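Local coordinates for Nrps/pks (Streptomyces albus, PDB 4OPF), which probably catalyses the decarboxylative condensation that lengthens the polyketide chain, as a ketosynthase domain of the oxazolomycin assembly line, at residues A[284-295]-A[385-396]. Residues are numbered along the deposited sequence; the frame is centred on the assembly and turned at random.
Sequences VAADDVTYIETN and PDAPLLAAVSSF
Tyr291 O accepts from Ala392 N, and Ala392 O in turn from Glu293 N, as strands 291-293 and 390-396 run parallel and their hydrogen bonds alternate from one strand to the other. Ser394 N continues the series to Glu293 O at 3.0 Å. Ahead of them Thr290 N reaches Leu390 O from above the carbonyl plane.

Side-chain hydrogen bonds add to the pairing. Thr290 OG1 donates to Pro388 O (2.9 Å), lying in the plane of that carbonyl; Trp384 also binds this oxygen. At the far end, CG of Asn295 lies opposite the backbone N (chi1 -176°), which sets OD1 2.9 Å from Phe396 N. The N-H points almost straight at the oxygen (174°), yet it arrives well above the amide plane. A water accepts from Asn295 ND2 and donates to Phe396 O, so the amide engages the Phe396 backbone through OD1 directly and through ND2 by way of the water. With the amide gone, as in an alanine here, Phe396 N would probably lose this acceptor and the water this donor.

Apolar contacts add to these. Asn295 CB lies 3.7 Å from CD2 of the Phe396 ring, whose plane is 37° from that of the amide. Leu390 CD1 packs on Asp288 CB (3.6 Å), while its CD2 slides past Val284 CG1. On one face of the sheet Val289 CG1 meets Ala392 CB at 4.1 Å, with helix 300-314 packed against Val289 and Ile292. The other face has Glu293 CG alongside Val393 CG1 (4.0 Å). The Glu293 carboxylate turns away to a salt bridge with Lys345 of helix 338-352.

The contact thus joins neighbouring parallel strands within the helix-flanked sheet of the thiolase-like ketosynthase fold: backbone bonds fix the register, Thr290 OG1 adds a bond to Pro388 O, and Asn295 carries the pairing past strand 291-293.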
loop_
_atom_site.group_PDB
_atom_site.type_symbol
_atom_site.label_atom_id
_atom_site.label_comp_id
_atom_site.label_asym_id
_atom_site.label_seq_id
_atom_site.Cartn_x
_atom_site.Cartn_y
_atom_site.Cartn_z
ATOM N N VAL A 284 -10.365 -11.628 19.875
ATOM C CA VAL A 284 -11.404 -12.660 20.099
ATOM C C VAL A 284 -10.742 -13.976 20.477
ATOM O O VAL A 284 -9.599 -14.188 20.136
ATOM C CB VAL A 284 -12.361 -12.845 18.882
ATOM C CG1 VAL A 284 -12.989 -11.500 18.526
ATOM C CG2 VAL A 284 -11.646 -13.375 17.679
ATOM N N ALA A 285 -11.447 -14.844 21.182
ATOM C CA ALA A 285 -10.908 -16.174 21.435
ATOM C C ALA A 285 -10.916 -16.981 20.137
ATOM O O ALA A 285 -11.846 -16.902 19.354
ATOM C CB ALA A 285 -11.733 -16.862 22.516
ATOM N N ALA A 286 -9.897 -17.778 19.907
ATOM C CA ALA A 286 -9.888 -18.666 18.741
ATOM C C ALA A 286 -11.136 -19.528 18.613
ATOM O O ALA A 286 -11.638 -19.737 17.513
ATOM C CB ALA A 286 -8.662 -19.574 18.821
ATOM N N ASP A 287 -11.605 -20.086 19.718
ATOM C CA ASP A 287 -12.792 -20.937 19.702
ATOM C C ASP A 287 -14.075 -20.232 19.279
ATOM O O ASP A 287 -15.047 -20.883 18.937
ATOM C CB ASP A 287 -13.018 -21.531 21.103
ATOM C CG ASP A 287 -12.295 -22.874 21.324
ATOM O OD1 ASP A 287 -11.858 -23.564 20.393
ATOM O OD2 ASP A 287 -12.172 -23.260 22.501
ATOM N N ASP A 288 -14.106 -18.902 19.340
ATOM C CA ASP A 288 -15.264 -18.166 18.919
ATOM C C ASP A 288 -15.373 -18.037 17.417
ATOM O O ASP A 288 -16.457 -17.717 16.933
ATOM C CB ASP A 288 -15.294 -16.786 19.560
ATOM C CG ASP A 288 -15.581 -16.858 21.068
ATOM O OD1 ASP A 288 -16.254 -17.776 21.516
ATOM O OD2 ASP A 288 -15.122 -15.985 21.783
ATOM N N VAL A 289 -14.293 -18.291 16.692
ATOM C CA VAL A 289 -14.340 -18.224 15.212
ATOM C C VAL A 289 -14.886 -19.578 14.747
ATOM O O VAL A 289 -14.263 -20.600 14.934
ATOM C CB VAL A 289 -12.972 -17.924 14.609
ATOM C CG1 VAL A 289 -13.022 -17.860 13.088
ATOM C CG2 VAL A 289 -12.409 -16.617 15.166
ATOM N N THR A 290 -16.046 -19.522 14.125
ATOM C CA THR A 290 -16.869 -20.672 13.782
ATOM C C THR A 290 -16.674 -21.183 12.362
ATOM O O THR A 290 -16.898 -22.377 12.094
ATOM C CB THR A 290 -18.334 -20.269 13.977
ATOM O OG1 THR A 290 -18.503 -19.922 15.340
ATOM C CG2 THR A 290 -19.330 -21.342 13.607
ATOM N N TYR A 291 -16.281 -20.309 11.450
ATOM C CA TYR A 291 -16.133 -20.663 10.050
ATOM C C TYR A 291 -14.898 -19.979 9.474
ATOM O O TYR A 291 -14.642 -18.825 9.785
ATOM C CB TYR A 291 -17.349 -20.162 9.286
ATOM C CG TYR A 291 -17.379 -20.531 7.816
ATOM C CD1 TYR A 291 -17.909 -21.729 7.424
ATOM C CD2 TYR A 291 -16.849 -19.686 6.822
ATOM C CE1 TYR A 291 -17.970 -22.110 6.110
ATOM C CE2 TYR A 291 -16.873 -20.073 5.476
ATOM C CZ TYR A 291 -17.458 -21.266 5.128
ATOM O OH TYR A 291 -17.561 -21.709 3.820
ATOM N N ILE A 292 -14.138 -20.688 8.652
ATOM C CA ILE A 292 -13.018 -20.142 7.928
ATOM C C ILE A 292 -13.199 -20.416 6.421
ATOM O O ILE A 292 -13.312 -21.568 5.995
ATOM C CB ILE A 292 -11.729 -20.781 8.392
ATOM C CG1 ILE A 292 -11.596 -20.570 9.915
ATOM C CG2 ILE A 292 -10.527 -20.228 7.675
ATOM C CD1 ILE A 292 -10.379 -21.190 10.470
ATOM N N GLU A 293 -13.236 -19.342 5.648
ATOM C CA GLU A 293 -13.029 -19.392 4.214
ATOM C C GLU A 293 -11.508 -19.550 3.976
ATOM O O GLU A 293 -10.734 -18.608 4.099
ATOM C CB GLU A 293 -13.582 -18.135 3.568
ATOM C CG GLU A 293 -13.213 -17.908 2.075
ATOM C CD GLU A 293 -13.945 -18.811 1.084
ATOM O OE1 GLU A 293 -14.925 -19.497 1.537
ATOM O OE2 GLU A 293 -13.539 -18.842 -0.148
ATOM N N THR A 294 -11.117 -20.749 3.587
ATOM C CA THR A 294 -9.749 -21.177 3.525
ATOM C C THR A 294 -9.084 -20.636 2.252
ATOM O O THR A 294 -9.739 -20.251 1.301
ATOM C CB THR A 294 -9.649 -22.722 3.469
ATOM O OG1 THR A 294 -10.337 -23.216 2.300
ATOM C CG2 THR A 294 -10.262 -23.354 4.689
ATOM N N ASN A 295 -7.765 -20.680 2.241
ATOM C CA ASN A 295 -6.985 -20.367 1.071
ATOM C C ASN A 295 -7.249 -21.309 -0.073
ATOM O O ASN A 295 -7.432 -20.892 -1.206
ATOM C CB ASN A 295 -5.522 -20.403 1.392
ATOM C CG ASN A 295 -4.690 -19.977 0.211
ATOM O OD1 ASN A 295 -4.920 -18.930 -0.364
ATOM N ND2 ASN A 295 -3.772 -20.828 -0.203
ATOM N N PRO A 385 -24.666 -22.426 13.476
ATOM C CA PRO A 385 -24.696 -23.260 14.659
ATOM C C PRO A 385 -24.813 -22.439 15.929
ATOM O O PRO A 385 -24.823 -21.230 15.885
ATOM C CB PRO A 385 -23.355 -23.989 14.628
ATOM C CG PRO A 385 -22.509 -23.302 13.643
ATOM C CD PRO A 385 -23.372 -22.458 12.774
ATOM N N ASP A 386 -24.882 -23.122 17.061
ATOM C CA ASP A 386 -25.005 -22.475 18.359
ATOM C C ASP A 386 -23.586 -22.077 18.809
ATOM O O ASP A 386 -22.950 -22.762 19.591
ATOM C CB ASP A 386 -25.707 -23.448 19.348
ATOM C CG ASP A 386 -26.124 -22.777 20.645
ATOM O OD1 ASP A 386 -25.713 -21.613 20.876
ATOM O OD2 ASP A 386 -26.852 -23.424 21.440
ATOM N N ALA A 387 -23.098 -20.959 18.271
ATOM C CA ALA A 387 -21.710 -20.535 18.436
ATOM C C ALA A 387 -21.600 -19.109 17.920
ATOM O O ALA A 387 -22.479 -18.648 17.229
ATOM C CB ALA A 387 -20.800 -21.463 17.646
ATOM N N PRO A 388 -20.529 -18.388 18.277
ATOM C CA PRO A 388 -20.560 -16.967 17.943
ATOM C C PRO A 388 -20.528 -16.669 16.425
ATOM O O PRO A 388 -19.996 -17.482 15.610
ATOM C CB PRO A 388 -19.316 -16.411 18.641
ATOM C CG PRO A 388 -19.066 -17.356 19.769
ATOM C CD PRO A 388 -19.523 -18.703 19.311
ATOM N N LEU A 389 -21.078 -15.502 16.069
ATOM C CA LEU A 389 -21.103 -15.053 14.683
ATOM C C LEU A 389 -19.755 -14.396 14.324
ATOM O O LEU A 389 -19.673 -13.180 14.202
ATOM C CB LEU A 389 -22.243 -14.075 14.447
ATOM C CG LEU A 389 -23.590 -14.689 14.141
ATOM C CD1 LEU A 389 -24.662 -13.601 14.209
ATOM C CD2 LEU A 389 -23.574 -15.337 12.758
ATOM N N LEU A 390 -18.738 -15.229 14.185
ATOM C CA LEU A 390 -17.419 -14.836 13.801
ATOM C C LEU A 390 -16.896 -15.819 12.753
ATOM O O LEU A 390 -17.117 -17.027 12.856
ATOM C CB LEU A 390 -16.470 -14.848 14.986
ATOM C CG LEU A 390 -16.614 -13.680 15.950
ATOM C CD1 LEU A 390 -16.216 -14.096 17.345
ATOM C CD2 LEU A 390 -15.718 -12.513 15.574
ATOM N N ALA A 391 -16.249 -15.256 11.742
ATOM C CA ALA A 391 -15.663 -15.971 10.632
ATOM C C ALA A 391 -14.339 -15.341 10.192
ATOM O O ALA A 391 -14.030 -14.188 10.517
ATOM C CB ALA A 391 -16.658 -16.018 9.475
ATOM N N ALA A 392 -13.527 -16.116 9.501
ATOM C CA ALA A 392 -12.241 -15.652 9.024
ATOM C C ALA A 392 -12.047 -16.037 7.561
ATOM O O ALA A 392 -12.750 -16.929 7.026
ATOM C CB ALA A 392 -11.115 -16.192 9.847
ATOM N N VAL A 393 -11.118 -15.329 6.914
ATOM C CA VAL A 393 -10.816 -15.468 5.506
ATOM C C VAL A 393 -9.326 -15.414 5.336
ATOM O O VAL A 393 -8.676 -14.548 5.854
ATOM C CB VAL A 393 -11.412 -14.344 4.680
ATOM C CG1 VAL A 393 -11.205 -14.635 3.184
ATOM C CG2 VAL A 393 -12.898 -14.240 4.883
ATOM N N SER A 394 -8.779 -16.349 4.581
ATOM C CA SER A 394 -7.376 -16.446 4.352
ATOM C C SER A 394 -7.064 -16.294 2.905
ATOM O O SER A 394 -7.790 -16.799 2.051
ATOM C CB SER A 394 -6.899 -17.823 4.738
ATOM O OG SER A 394 -6.927 -17.953 6.146
ATOM N N SER A 395 -5.913 -15.705 2.623
ATOM C CA SER A 395 -5.360 -15.747 1.291
ATOM C C SER A 395 -3.849 -15.808 1.342
ATOM O O SER A 395 -3.230 -14.885 1.839
ATOM C CB SER A 395 -5.818 -14.479 0.548
ATOM O OG SER A 395 -5.442 -14.581 -0.800
ATOM N N PHE A 396 -3.254 -16.895 0.847
ATOM C CA PHE A 396 -1.848 -17.159 0.952
ATOM C C PHE A 396 -1.363 -17.313 -0.481
ATOM O O PHE A 396 -1.680 -18.276 -1.140
ATOM C CB PHE A 396 -1.578 -18.429 1.698
ATOM C CG PHE A 396 -2.221 -18.550 3.055
ATOM C CD1 PHE A 396 -2.465 -17.470 3.871
ATOM C CD2 PHE A 396 -2.532 -19.789 3.524
ATOM C CE1 PHE A 396 -2.998 -17.630 5.131
ATOM C CE2 PHE A 396 -3.074 -19.963 4.759
ATOM C CZ PHE A 396 -3.319 -18.900 5.571
HETATM O O HOH W 1 -2.053 -20.311 -2.743
#